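PDB 7PBG: FAD-binding oxidoreductase from Gulosibacter chungangensis, which uses a covalently bound FAD to oxidise 4-ethylphenol, and probably related 4-alkylphenols, dehydrogenating the side chain to 4-vinylphenol-type products. Local coordinates for residues P97-T102 / L514-S519; I73-G78 / D509-L514; Q222-I227 / R503-L508. All coordinates share one frame; numbering follows the deposited sequence.

How the contacts relate
All three contacts gather around the end of helix 492-508 and the loop that follows it. Contacts 1 and 2 share Leu514 and fix successive parts of that loop, against the turn before strand 103-106 and the end of helix 64-77; contact 3 sets the helix itself against the chain leading into strand 226-237. Contacts 1 and 3 are buried and have residues in the FAD pocket, whereas contact 2, farther from the chain's centre, is only partly buried. Its direct polar link pairs two side-chain amides, with Asn511 exposed. Contact 1 pairs a backbone N-H and a bridging water with an asparagine amide beside packed methionine, and contact 3 combines aromatic packing with a buried lysine.

Contact 1: P97-T102 / L514-S519; sequences PMLTGT and LNPGKS
Met98 lies against the turn that begins at Asn515, and its side chain crosses that of Asn515 at about a right angle. CB sits 3.0 Å from Pro516 O, a close approach to a carbonyl, and CG lies 3.5 Å from both Pro516 O and Asn515 OD1. Bends at chi2 (-62°) and chi3 (-60°) then fold the thioether over the turn, with SD 4.1 Å from Gly517 O and the terminal CE closing to 3.5 Å from the same oxygen. Gly517 has positive phi within a type II turn, and a side chain there would be crowded by this methyl. Met98 N donates to Asn515 OD1 (3.0 Å) in a nearly straight bond (171°) directed at a lone pair in the carbonyl plane. A water also donates to Asn515 OD1 (2.7 Å), accepts from Leu99 N and donates to Thr102 OG1, tying in the second type II turn, Leu99 to Thr102. Leu99 CD1 packs on Pro516 CB at 3.7 Å. Asn515 also touches the FAD-binding His82, while Lys518 contacts FAD and pairs its NZ with Glu164. With its amide oxygen held by both a backbone N-H and a water, Asn515 is likely to have little freedom to flip.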
loop_
_atom_site.group_PDB
_atom_site.type_symbol
_atom_site.label_atom_id
_atom_site.label_comp_id
_atom_site.label_asym_id
_atom_site.label_seq_id
_atom_site.Cartn_x
_atom_site.Cartn_y
_atom_site.Cartn_z
ATOM N N PRO A 97 -23.611 -6.026 13.753
ATOM C CA PRO A 97 -23.222 -4.630 13.866
ATOM C C PRO A 97 -22.654 -4.349 15.252
ATOM O O PRO A 97 -22.858 -5.118 16.191
ATOM C CB PRO A 97 -24.583 -3.939 13.706
ATOM C CG PRO A 97 -25.503 -4.853 14.434
ATOM C CD PRO A 97 -25.017 -6.245 14.066
ATOM N N MET A 98 -21.987 -3.213 15.365
ATOM C CA MET A 98 -21.457 -2.719 16.636
ATOM C C MET A 98 -22.599 -2.371 17.591
ATOM O O MET A 98 -22.451 -2.666 18.833
ATOM C CB MET A 98 -20.603 -1.470 16.438
ATOM C CG MET A 98 -19.248 -1.763 15.838
ATOM S SD MET A 98 -18.229 -2.830 16.861
ATOM C CE MET A 98 -18.066 -1.891 18.367
ATOM N N LEU A 99 -23.638 -1.730 17.084
ATOM C CA LEU A 99 -24.740 -1.230 17.957
ATOM C C LEU A 99 -26.011 -2.056 17.798
ATOM O O LEU A 99 -26.490 -2.304 16.679
ATOM C CB LEU A 99 -25.064 0.209 17.592
ATOM C CG LEU A 99 -24.009 1.252 17.946
ATOM C CD1 LEU A 99 -24.544 2.614 17.534
ATOM C CD2 LEU A 99 -23.641 1.210 19.419
ATOM N N THR A 100 -26.644 -2.393 18.915
ATOM C CA THR A 100 -27.971 -3.023 18.876
ATOM C C THR A 100 -28.921 -2.120 18.057
ATOM O O THR A 100 -28.883 -0.917 18.293
ATOM C CB THR A 100 -28.453 -3.246 20.311
ATOM O OG1 THR A 100 -27.511 -4.120 20.930
ATOM C CG2 THR A 100 -29.856 -3.807 20.322
ATOM N N GLY A 101 -29.732 -2.684 17.153
ATOM C CA GLY A 101 -30.767 -1.941 16.414
ATOM C C GLY A 101 -30.239 -1.367 15.108
ATOM O O GLY A 101 -31.035 -0.792 14.359
ATOM N N THR A 102 -28.975 -1.666 14.756
ATOM C CA THR A 102 -28.399 -1.200 13.477
ATOM C C THR A 102 -29.172 -1.881 12.361
ATOM O O THR A 102 -29.512 -3.053 12.526
ATOM C CB THR A 102 -26.896 -1.421 13.454
ATOM O OG1 THR A 102 -26.368 -0.587 14.495
ATOM C CG2 THR A 102 -26.250 -1.086 12.110
ATOM N N LEU A 514 -22.667 5.507 9.820
ATOM C CA LEU A 514 -22.015 4.211 9.480
ATOM C C LEU A 514 -21.429 3.526 10.715
ATOM O O LEU A 514 -20.522 4.131 11.361
ATOM C CB LEU A 514 -20.961 4.426 8.402
ATOM C CG LEU A 514 -21.493 4.964 7.082
ATOM C CD1 LEU A 514 -20.389 4.900 6.020
ATOM C CD2 LEU A 514 -22.701 4.164 6.568
ATOM N N ASN A 515 -21.941 2.312 10.997
ATOM C CA ASN A 515 -21.486 1.301 11.992
ATOM C C ASN A 515 -20.648 1.963 13.070
ATOM O O ASN A 515 -19.455 1.806 13.147
ATOM C CB ASN A 515 -20.673 0.147 11.374
ATOM C CG ASN A 515 -20.595 -1.112 12.222
ATOM O OD1 ASN A 515 -21.432 -1.363 13.098
ATOM N ND2 ASN A 515 -19.577 -1.943 11.952
ATOM N N PRO A 516 -21.295 2.746 13.936
ATOM C CA PRO A 516 -20.567 3.479 14.955
ATOM C C PRO A 516 -19.754 2.535 15.858
ATOM O O PRO A 516 -20.263 1.530 16.296
ATOM C CB PRO A 516 -21.710 4.207 15.670
ATOM C CG PRO A 516 -22.805 4.321 14.675
ATOM C CD PRO A 516 -22.731 3.018 13.919
ATOM N N GLY A 517 -18.540 2.935 16.202
ATOM C CA GLY A 517 -17.671 2.167 17.097
ATOM C C GLY A 517 -16.772 1.177 16.380
ATOM O O GLY A 517 -15.961 0.543 17.064
ATOM N N LYS A 518 -16.938 1.001 15.069
ATOM C CA LYS A 518 -16.044 0.060 14.347
ATOM C C LYS A 518 -14.608 0.440 14.661
ATOM O O LYS A 518 -14.295 1.594 14.487
ATOM C CB LYS A 518 -16.291 0.122 12.852
ATOM C CG LYS A 518 -15.326 -0.676 11.992
ATOM C CD LYS A 518 -15.468 -2.147 12.187
ATOM C CE LYS A 518 -14.449 -2.850 11.329
ATOM N NZ LYS A 518 -14.399 -4.294 11.553
ATOM N N SER A 519 -13.740 -0.510 15.035
ATOM C CA SER A 519 -12.306 -0.241 15.340
ATOM C C SER A 519 -12.196 0.840 16.402
ATOM O O SER A 519 -11.090 1.387 16.568
ATOM C CB SER A 519 -11.467 0.117 14.163
ATOM O OG SER A 519 -11.547 -0.943 13.225
HETATM O O HOH W 1 -23.448 -0.329 14.606
#

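Contact 2: I73-G78 / D509-L514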
loop_
_atom_site.group_PDB
_atom_site.type_symbol
_atom_site.label_atom_id
_atom_site.label_comp_id
_atom_site.label_asym_id
_atom_site.label_seq_id
_atom_site.Cartn_x
_atom_site.Cartn_y
_atom_site.Cartn_z
ATOM N N ILE A 73 -31.702 8.094 3.257
ATOM C CA ILE A 73 -32.818 7.839 4.209
ATOM C C ILE A 73 -32.224 7.677 5.608
ATOM O O ILE A 73 -32.803 8.201 6.578
ATOM C CB ILE A 73 -33.681 6.641 3.778
ATOM C CG1 ILE A 73 -34.423 6.950 2.481
ATOM C CG2 ILE A 73 -34.638 6.231 4.890
ATOM C CD1 ILE A 73 -34.909 5.726 1.746
ATOM N N ALA A 74 -31.161 6.897 5.766
ATOM C CA ALA A 74 -30.544 6.669 7.095
ATOM C C ALA A 74 -30.129 7.992 7.734
ATOM O O ALA A 74 -30.344 8.185 8.938
ATOM C CB ALA A 74 -29.369 5.716 6.980
ATOM N N ASN A 75 -29.569 8.903 6.943
ATOM C CA ASN A 75 -29.161 10.243 7.436
ATOM C C ASN A 75 -30.407 11.018 7.898
ATOM O O ASN A 75 -30.344 11.626 8.946
ATOM C CB ASN A 75 -28.421 11.033 6.349
ATOM C CG ASN A 75 -26.936 10.727 6.325
ATOM O OD1 ASN A 75 -26.150 11.284 7.110
ATOM N ND2 ASN A 75 -26.540 9.842 5.425
ATOM N N LYS A 76 -31.492 10.962 7.136
ATOM C CA LYS A 76 -32.703 11.769 7.461
ATOM C C LYS A 76 -33.227 11.296 8.829
ATOM O O LYS A 76 -33.581 12.140 9.658
ATOM C CB LYS A 76 -33.748 11.639 6.354
ATOM C CG LYS A 76 -35.074 12.337 6.626
ATOM C CD LYS A 76 -36.048 12.166 5.487
ATOM C CE LYS A 76 -37.493 12.285 5.924
ATOM N NZ LYS A 76 -38.398 11.813 4.853
ATOM N N TYR A 77 -33.192 9.992 9.103
ATOM C CA TYR A 77 -33.800 9.438 10.349
ATOM C C TYR A 77 -32.776 9.248 11.461
ATOM O O TYR A 77 -33.209 8.868 12.527
ATOM C CB TYR A 77 -34.498 8.116 10.050
ATOM C CG TYR A 77 -35.772 8.330 9.295
ATOM C CD1 TYR A 77 -36.921 8.710 9.970
ATOM C CD2 TYR A 77 -35.840 8.203 7.926
ATOM C CE1 TYR A 77 -38.098 8.984 9.294
ATOM C CE2 TYR A 77 -37.006 8.480 7.230
ATOM C CZ TYR A 77 -38.152 8.845 7.920
ATOM O OH TYR A 77 -39.311 9.084 7.226
ATOM N N GLY A 78 -31.474 9.371 11.191
ATOM C CA GLY A 78 -30.436 9.123 12.219
ATOM C C GLY A 78 -30.339 7.652 12.597
ATOM O O GLY A 78 -30.084 7.348 13.760
ATOM N N ASP A 509 -18.542 11.515 7.834
ATOM C CA ASP A 509 -19.854 10.985 8.280
ATOM C C ASP A 509 -20.381 11.902 9.378
ATOM O O ASP A 509 -20.431 11.530 10.547
ATOM C CB ASP A 509 -19.717 9.516 8.698
ATOM C CG ASP A 509 -21.040 8.834 9.076
ATOM O OD1 ASP A 509 -22.137 9.446 8.879
ATOM O OD2 ASP A 509 -20.949 7.738 9.648
ATOM N N PRO A 510 -20.791 13.139 9.027
ATOM C CA PRO A 510 -21.155 14.125 10.041
ATOM C C PRO A 510 -22.338 13.684 10.899
ATOM O O PRO A 510 -22.395 14.112 12.009
ATOM C CB PRO A 510 -21.525 15.410 9.270
ATOM C CG PRO A 510 -21.507 15.041 7.805
ATOM C CD PRO A 510 -20.781 13.710 7.672
ATOM N N ASN A 511 -23.281 12.902 10.339
ATOM C CA ASN A 511 -24.443 12.429 11.117
ATOM C C ASN A 511 -24.107 11.115 11.851
ATOM O O ASN A 511 -24.969 10.616 12.594
ATOM C CB ASN A 511 -25.660 12.278 10.218
ATOM C CG ASN A 511 -26.130 13.626 9.714
ATOM O OD1 ASN A 511 -26.117 14.614 10.459
ATOM N ND2 ASN A 511 -26.552 13.658 8.467
ATOM N N GLY A 512 -22.918 10.539 11.643
ATOM C CA GLY A 512 -22.452 9.356 12.394
ATOM C C GLY A 512 -23.363 8.144 12.173
ATOM O O GLY A 512 -23.659 7.438 13.130
ATOM N N ILE A 513 -23.723 7.873 10.922
ATOM C CA ILE A 513 -24.651 6.804 10.498
ATOM C C ILE A 513 -23.894 5.490 10.331
ATOM O O ILE A 513 -24.516 4.452 10.563
ATOM C CB ILE A 513 -25.328 7.202 9.175
ATOM C CG1 ILE A 513 -26.219 8.418 9.373
ATOM C CG2 ILE A 513 -26.067 6.034 8.564
ATOM C CD1 ILE A 513 -27.083 8.304 10.569
ATOM N N LEU A 514 -22.667 5.507 9.820
ATOM C CA LEU A 514 -22.015 4.211 9.480
ATOM C C LEU A 514 -21.429 3.526 10.715
ATOM O O LEU A 514 -20.522 4.131 11.361
ATOM C CB LEU A 514 -20.961 4.426 8.402
ATOM C CG LEU A 514 -21.493 4.964 7.082
ATOM C CD1 LEU A 514 -20.389 4.900 6.020
ATOM C CD2 LEU A 514 -22.701 4.164 6.568
HETATM O O HOH W 2 -23.415 11.480 7.696
#
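Asn75 and Asn511 both carry CG beside the backbone N and anti to the carbonyl carbon (chi1 -86° and -67°), which brings the side chains across each other at about a right angle, the amide planes 61° apart. Asn511 ND2 donates to Asn75 OD1 at 2.8 Å; the acceptor lies close to the amide plane of Asn511, while the donor is tilted from the carbonyl plane of Asn75. A water donates to the same Asn75 OD1 (2.8 Å) and to Asp509 OD1, and accepts from Asn511 N. The other end of the Asn75 amide, ND2, is bonded to Ala187 O and Val71 O, so both ends of the group are held. Helix 64-77 finishes here in a Schellman motif with Gly78 as its positive-phi C-prime residue, and Ile513 packs against this closing turn. Its CG2 meets Ala74 CB at 3.7 Å, and CD1 lies 3.6 Å from Ala74 O and 3.8 Å from Gly78 CA. Across the contact, Asp509 to Gly512 form a type I turn just after helix 492-508. The Asp509 carboxylate holds the chain beyond it, OD1 accepting from Ile513 N (3.0 Å) and OD2 from Leu514 N (2.8 Å), both on the syn side.

Contact 3: Q222-I227 / R503-L508; sequences QSNFGI and RIKDAL. With FAD (flavin-adenine dinucleotide), chain C.
Phe225 and Leu508 have the nearest CA atoms, 6.2 Å apart, where the irregular, turning chain that leads into strand 226-237 meets the last turns of helix 492-508. The Phe225 ring is enclosed by unlike neighbours. Ile504 CG2 lies over one face, a CH-pi contact 4.0 Å from the ring centroid, with Ser223 CB over the opposite face and Lys505 CD at the edge. Leu508 CD1 reaches Phe225 CB at 4.0 Å. An alanine in place of Phe225 would probably leave a gap beside the helix, with Ile504 CG2 losing the ring face it lies over and Leu508 keeping little more than its CB contact. Lys505, its CG anti to the backbone N (chi1 176°) and its chain bent at chi2, carries NZ to Asn224 O (2.7 Å), in the carbonyl plane. Asp509 OD2 and Leu514 O also bind this buried ammonium, and the carboxylate would be expected to favour its charge. Asn224 ND2 bonds to Asn515 O and Ile521 O, whereas its buried OD1 lacks a polar partner. Beyond the contact, Gly226 O lies 3.5 Å from FAD C2A, Ile227 packs on Val67 and Val71 of helix 64-77, and Ala507 of helix 492-508 meets Ala507 of the second subunit.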
loop_
_atom_site.group_PDB
_atom_site.type_symbol
_atom_site.label_atom_id
_atom_site.label_comp_id
_atom_site.label_asym_id
_atom_site.label_seq_id
_atom_site.Cartn_x
_atom_site.Cartn_y
_atom_site.Cartn_z
ATOM N N GLN A 222 -11.095 -1.590 7.744
ATOM C CA GLN A 222 -11.484 -1.718 9.174
ATOM C C GLN A 222 -12.025 -0.389 9.690
ATOM O O GLN A 222 -11.654 0.070 10.788
ATOM C CB GLN A 222 -10.295 -2.152 10.017
ATOM C CG GLN A 222 -9.825 -3.570 9.728
ATOM C CD GLN A 222 -8.786 -4.025 10.730
ATOM O OE1 GLN A 222 -8.445 -3.281 11.656
ATOM N NE2 GLN A 222 -8.163 -5.177 10.491
ATOM N N SER A 223 -12.896 0.218 8.933
ATOM C CA SER A 223 -13.380 1.568 9.296
ATOM C C SER A 223 -14.850 1.658 8.952
ATOM O O SER A 223 -15.449 0.681 8.453
ATOM C CB SER A 223 -12.553 2.621 8.560
ATOM O OG SER A 223 -12.822 2.481 7.166
ATOM N N ASN A 224 -15.416 2.815 9.247
ATOM C CA ASN A 224 -16.847 3.077 9.057
ATOM C C ASN A 224 -17.004 4.401 8.284
ATOM O O ASN A 224 -17.732 5.322 8.730
ATOM C CB ASN A 224 -17.497 3.019 10.425
ATOM C CG ASN A 224 -16.806 3.890 11.449
ATOM O OD1 ASN A 224 -15.819 4.585 11.168
ATOM N ND2 ASN A 224 -17.303 3.802 12.685
ATOM N N PHE A 225 -16.389 4.506 7.108
ATOM C CA PHE A 225 -16.338 5.785 6.359
ATOM C C PHE A 225 -17.093 5.694 5.031
ATOM O O PHE A 225 -17.469 6.728 4.451
ATOM C CB PHE A 225 -14.898 6.193 6.084
ATOM C CG PHE A 225 -14.030 6.401 7.294
ATOM C CD1 PHE A 225 -14.565 6.654 8.551
ATOM C CD2 PHE A 225 -12.663 6.255 7.170
ATOM C CE1 PHE A 225 -13.725 6.854 9.634
ATOM C CE2 PHE A 225 -11.828 6.436 8.254
ATOM C CZ PHE A 225 -12.371 6.741 9.475
ATOM N N GLY A 226 -17.393 4.494 4.573
ATOM C CA GLY A 226 -18.084 4.372 3.291
ATOM C C GLY A 226 -18.555 2.971 3.069
ATOM O O GLY A 226 -18.177 2.080 3.832
ATOM N N ILE A 227 -19.276 2.781 1.974
ATOM C CA ILE A 227 -19.804 1.459 1.538
ATOM C C ILE A 227 -19.264 1.139 0.139
ATOM O O ILE A 227 -19.572 1.826 -0.821
ATOM C CB ILE A 227 -21.326 1.428 1.649
ATOM C CG1 ILE A 227 -21.787 1.825 3.048
ATOM C CG2 ILE A 227 -21.852 0.078 1.183
ATOM C CD1 ILE A 227 -23.298 1.971 3.162
ATOM N N ARG A 503 -11.612 12.359 13.928
ATOM C CA ARG A 503 -11.684 13.592 13.096
ATOM C C ARG A 503 -12.064 13.257 11.657
ATOM O O ARG A 503 -12.903 13.954 11.085
ATOM C CB ARG A 503 -10.348 14.327 13.112
ATOM C CG ARG A 503 -10.046 14.930 14.466
ATOM C CD ARG A 503 -9.307 16.235 14.355
ATOM N NE ARG A 503 -8.808 16.590 15.673
ATOM C CZ ARG A 503 -7.548 16.892 15.968
ATOM N NH1 ARG A 503 -7.228 17.183 17.218
ATOM N NH2 ARG A 503 -6.610 16.914 15.031
ATOM N N ILE A 504 -11.487 12.203 11.111
ATOM C CA ILE A 504 -11.828 11.748 9.736
ATOM C C ILE A 504 -13.294 11.280 9.715
ATOM O O ILE A 504 -14.028 11.619 8.756
ATOM C CB ILE A 504 -10.852 10.673 9.227
ATOM C CG1 ILE A 504 -9.436 11.233 9.114
ATOM C CG2 ILE A 504 -11.340 10.067 7.914
ATOM C CD1 ILE A 504 -8.374 10.162 9.081
ATOM N N LYS A 505 -13.675 10.499 10.727
ATOM C CA LYS A 505 -15.048 9.962 10.873
ATOM C C LYS A 505 -16.044 11.123 10.809
ATOM O O LYS A 505 -17.012 11.012 10.058
ATOM C CB LYS A 505 -15.205 9.270 12.225
ATOM C CG LYS A 505 -16.579 8.757 12.558
ATOM C CD LYS A 505 -17.102 7.827 11.529
ATOM C CE LYS A 505 -18.388 7.195 11.977
ATOM N NZ LYS A 505 -18.985 6.399 10.885
ATOM N N ASP A 506 -15.820 12.172 11.573
ATOM C CA ASP A 506 -16.808 13.270 11.690
ATOM C C ASP A 506 -16.762 14.105 10.406
ATOM O O ASP A 506 -17.804 14.655 10.053
ATOM C CB ASP A 506 -16.617 14.099 12.943
ATOM C CG ASP A 506 -16.769 13.337 14.260
ATOM O OD1 ASP A 506 -17.610 12.407 14.348
ATOM O OD2 ASP A 506 -16.057 13.715 15.219
ATOM N N ALA A 507 -15.633 14.109 9.701
ATOM C CA ALA A 507 -15.453 14.802 8.408
ATOM C C ALA A 507 -16.288 14.090 7.348
ATOM O O ALA A 507 -17.024 14.757 6.620
ATOM C CB ALA A 507 -13.998 14.843 8.016
ATOM N N LEU A 508 -16.200 12.766 7.315
ATOM C CA LEU A 508 -16.774 11.986 6.218
ATOM C C LEU A 508 -18.175 11.506 6.565
ATOM O O LEU A 508 -18.883 11.074 5.620
ATOM C CB LEU A 508 -15.842 10.810 5.941
ATOM C CG LEU A 508 -14.474 11.158 5.359
ATOM C CD1 LEU A 508 -13.718 9.879 5.054
ATOM C CD2 LEU A 508 -14.596 11.998 4.108
HETATM P PA FAD C . -17.583 -9.422 5.298
HETATM O O1A FAD C . -18.165 -9.995 6.550
HETATM O O2A FAD C . -18.499 -9.175 4.124
HETATM O O5B FAD C . -16.897 -8.060 5.664
HETATM C C5B FAD C . -16.076 -7.918 6.815
HETATM C C4B FAD C . -16.152 -6.477 7.257
HETATM O O4B FAD C . -15.590 -5.598 6.240
HETATM C C3B FAD C . -17.565 -5.917 7.490
HETATM O O3B FAD C . -18.056 -6.266 8.781
HETATM C C2B FAD C . -17.371 -4.415 7.228
HETATM O O2B FAD C . -16.828 -3.806 8.385
HETATM C C1B FAD C . -16.382 -4.435 6.067
HETATM N N9A FAD C . -16.988 -4.489 4.762
HETATM C C8A FAD C . -17.148 -5.603 4.000
HETATM N N7A FAD C . -17.708 -5.340 2.856
HETATM C C5A FAD C . -17.988 -3.995 2.891
HETATM C C6A FAD C . -18.536 -3.125 1.943
HETATM N N6A FAD C . -19.010 -3.537 0.760
HETATM N N1A FAD C . -18.656 -1.826 2.298
HETATM C C2A FAD C . -18.173 -1.430 3.504
HETATM N N3A FAD C . -17.606 -2.156 4.458
HETATM C C4A FAD C . -17.545 -3.450 4.080
HETATM N N1 FAD C . -9.496 -14.462 7.530
HETATM C C2 FAD C . -8.471 -14.201 6.738
HETATM O O2 FAD C . -8.281 -13.042 6.287
HETATM N N3 FAD C . -7.642 -15.174 6.314
HETATM C C4 FAD C . -7.747 -16.467 6.740
HETATM O O4 FAD C . -6.998 -17.339 6.259
HETATM C C4X FAD C . -8.777 -16.781 7.607
HETATM N N5 FAD C . -8.865 -18.015 8.027
HETATM C C5X FAD C . -9.906 -18.299 8.878
HETATM C C6 FAD C . -10.038 -19.622 9.323
HETATM C C7 FAD C . -11.085 -20.015 10.134
HETATM C C7M FAD C . -11.193 -21.461 10.573
HETATM C C8 FAD C . -12.045 -19.050 10.507
HETATM C C8M FAD C . -13.198 -19.428 11.387
HETATM C C9 FAD C . -11.906 -17.738 10.105
HETATM C C9A FAD C . -10.851 -17.325 9.270
HETATM N N10 FAD C . -10.715 -16.023 8.796
HETATM C C10 FAD C . -9.674 -15.711 7.935
HETATM C "C1'" FAD C . -11.716 -14.967 9.098
HETATM C "C2'" FAD C . -12.857 -14.896 8.070
HETATM O "O2'" FAD C . -13.334 -16.239 7.716
HETATM C "C3'" FAD C . -12.495 -14.223 6.730
HETATM O "O3'" FAD C . -11.729 -13.066 6.959
HETATM C "C4'" FAD C . -13.683 -13.852 5.833
HETATM O "O4'" FAD C . -13.257 -13.766 4.464
HETATM C "C5'" FAD C . -14.305 -12.551 6.264
HETATM O "O5'" FAD C . -15.712 -12.516 5.988
HETATM P P FAD C . -16.278 -11.921 4.619
HETATM O O1P FAD C . -17.663 -12.460 4.414
HETATM O O2P FAD C . -15.246 -12.206 3.575
HETATM O O3P FAD C . -16.339 -10.343 4.871
#